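Local coordinates for protein ftsY (Mycoplasma mycoides, PDB 1ZU4) that belongs to the SRP54-type family of P-loop GTPases and, as FtsY, is a receptor for the signal recognition particle, modelled here as its NG domain, at residues L232-A237 / I260-D265. Sequence-based numbering, arbitrary orientation.
Sequences LLVIDA and ILTKMD
V234 and T262 meet methyl to methyl on one face of two adjacent parallel strands, V234 CG1 lying 3.7 Å from T262 CG2 with the two side chains crossing at about a right angle. On the same face, I260 sets its CG1 and CD1 against CB of L232. The other face carries I235 and L261. With CG anti to the backbone N (chi1 -176°), the L261 side chain tips its CD1 toward strand 230-236, within 3.6 Å of A237 CB, which also touches SD of M264.

Between the faces runs a ladder of four backbone bonds of 2.9 Å each, the first three close to straight and the last somewhat bent (158°): I260 N to L233 O, I235 N to I260 O, T262 N to I235 O, and A237 N to T262 O. The last carries the pairing one residue past the end of strand 230-236. I235 O also receives a weak bond from T262 OG1 at 3.4 Å.

At the polar edge the D236 carboxylate lies obliquely across the aliphatic part of K263, OD1 being 3.5 Å from CD. The lysine chain bends at its end, and NZ stays 5.4 Å from D236 OD2, too far for a salt bridge; OD1 bonds instead to T238 OG1. The sequence TKMD that follows L261 is consistent with the G4 element of P-loop GTPases.

Helix 241-250 links the strands in a beta-alpha-beta unit and packs on L233 and I235, while helix 118-131 packs on L232, V234, I260 and T262. Strands 106-111 and 284-288 continue the sheet beyond the pair.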
loop_
_atom_site.group_PDB
_atom_site.type_symbol
_atom_site.label_atom_id
_atom_site.label_comp_id
_atom_site.label_asym_id
_atom_site.label_seq_id
_atom_site.Cartn_x
_atom_site.Cartn_y
_atom_site.Cartn_z
ATOM N N LEU A 232 -4.332 -8.224 0.829
ATOM C CA LEU A 232 -3.770 -6.908 0.741
ATOM C C LEU A 232 -4.379 -5.976 1.790
ATOM O O LEU A 232 -5.586 -5.748 1.835
ATOM C CB LEU A 232 -3.881 -6.349 -0.694
ATOM C CG LEU A 232 -3.148 -7.148 -1.802
ATOM C CD1 LEU A 232 -3.594 -6.694 -3.182
ATOM C CD2 LEU A 232 -1.615 -7.057 -1.702
ATOM N N LEU A 233 -3.508 -5.475 2.659
ATOM C CA LEU A 233 -3.883 -4.510 3.696
ATOM C C LEU A 233 -3.802 -3.034 3.251
ATOM O O LEU A 233 -2.809 -2.599 2.689
ATOM C CB LEU A 233 -2.972 -4.766 4.915
ATOM C CG LEU A 233 -3.181 -3.931 6.192
ATOM C CD1 LEU A 233 -4.560 -4.185 6.680
ATOM C CD2 LEU A 233 -2.110 -4.274 7.284
ATOM N N VAL A 234 -4.826 -2.234 3.531
ATOM C CA VAL A 234 -4.852 -0.845 3.092
ATOM C C VAL A 234 -4.356 0.014 4.244
ATOM O O VAL A 234 -4.827 -0.070 5.375
ATOM C CB VAL A 234 -6.258 -0.374 2.606
ATOM C CG1 VAL A 234 -6.255 1.116 2.272
ATOM C CG2 VAL A 234 -6.688 -1.135 1.358
ATOM N N ILE A 235 -3.366 0.824 3.957
ATOM C CA ILE A 235 -2.958 1.795 4.935
ATOM C C ILE A 235 -3.156 3.129 4.292
ATOM O O ILE A 235 -2.610 3.369 3.218
ATOM C CB ILE A 235 -1.458 1.635 5.304
ATOM C CG1 ILE A 235 -1.214 0.246 5.923
ATOM C CG2 ILE A 235 -1.069 2.735 6.256
ATOM C CD1 ILE A 235 0.258 -0.062 6.203
ATOM N N ASP A 236 -3.898 3.986 4.970
ATOM C CA ASP A 236 -3.994 5.440 4.683
ATOM C C ASP A 236 -2.766 6.278 5.093
ATOM O O ASP A 236 -2.555 6.595 6.302
ATOM C CB ASP A 236 -5.245 5.988 5.416
ATOM C CG ASP A 236 -5.610 7.405 5.030
ATOM O OD1 ASP A 236 -4.782 8.201 4.515
ATOM O OD2 ASP A 236 -6.786 7.749 5.263
ATOM N N ALA A 237 -1.981 6.703 4.095
ATOM C CA ALA A 237 -0.754 7.464 4.384
ATOM C C ALA A 237 -0.975 8.764 5.196
ATOM O O ALA A 237 -0.071 9.210 5.955
ATOM C CB ALA A 237 0.024 7.753 3.116
ATOM N N ILE A 260 -1.328 -1.845 0.323
ATOM C CA ILE A 260 -1.772 -0.809 -0.579
ATOM C C ILE A 260 -1.741 0.483 0.245
ATOM O O ILE A 260 -2.508 0.618 1.156
ATOM C CB ILE A 260 -3.224 -1.046 -1.056
ATOM C CG1 ILE A 260 -3.363 -2.434 -1.774
ATOM C CG2 ILE A 260 -3.671 0.055 -1.984
ATOM C CD1 ILE A 260 -4.792 -2.649 -2.305
ATOM N N LEU A 261 -0.850 1.400 -0.105
ATOM C CA LEU A 261 -0.633 2.678 0.572
ATOM C C LEU A 261 -1.436 3.736 -0.189
ATOM O O LEU A 261 -1.103 4.054 -1.293
ATOM C CB LEU A 261 0.869 3.038 0.499
ATOM C CG LEU A 261 1.256 4.324 1.257
ATOM C CD1 LEU A 261 0.895 4.256 2.750
ATOM C CD2 LEU A 261 2.730 4.675 1.055
ATOM N N THR A 262 -2.494 4.259 0.416
ATOM C CA THR A 262 -3.389 5.196 -0.238
ATOM C C THR A 262 -3.133 6.585 0.238
ATOM O O THR A 262 -2.465 6.793 1.281
ATOM C CB THR A 262 -4.861 4.877 0.080
ATOM O OG1 THR A 262 -5.063 4.949 1.500
ATOM C CG2 THR A 262 -5.226 3.484 -0.422
ATOM N N LYS A 263 -3.653 7.547 -0.537
ATOM C CA LYS A 263 -3.654 8.962 -0.153
ATOM C C LYS A 263 -2.302 9.562 0.002
ATOM O O LYS A 263 -2.148 10.553 0.711
ATOM C CB LYS A 263 -4.514 9.209 1.103
ATOM C CG LYS A 263 -5.998 9.073 0.772
ATOM C CD LYS A 263 -6.908 9.216 1.974
ATOM C CE LYS A 263 -8.219 8.503 1.699
ATOM N NZ LYS A 263 -8.855 8.989 0.390
ATOM N N MET A 264 -1.314 9.005 -0.694
ATOM C CA MET A 264 0.021 9.576 -0.630
ATOM C C MET A 264 0.005 11.057 -0.973
ATOM O O MET A 264 0.675 11.845 -0.327
ATOM C CB MET A 264 0.987 8.827 -1.545
ATOM C CG MET A 264 2.465 9.015 -1.135
ATOM S SD MET A 264 2.889 8.721 0.619
ATOM C CE MET A 264 4.228 9.903 0.844
ATOM N N ASP A 265 -0.757 11.419 -2.009
ATOM C CA ASP A 265 -0.907 12.812 -2.473
ATOM C C ASP A 265 -1.270 13.838 -1.390
ATOM O O ASP A 265 -0.954 15.039 -1.534
ATOM C CB ASP A 265 -1.921 12.896 -3.633
ATOM C CG ASP A 265 -3.341 12.505 -3.219
ATOM O OD1 ASP A 265 -3.506 11.479 -2.537
ATOM O OD2 ASP A 265 -4.316 13.190 -3.604
#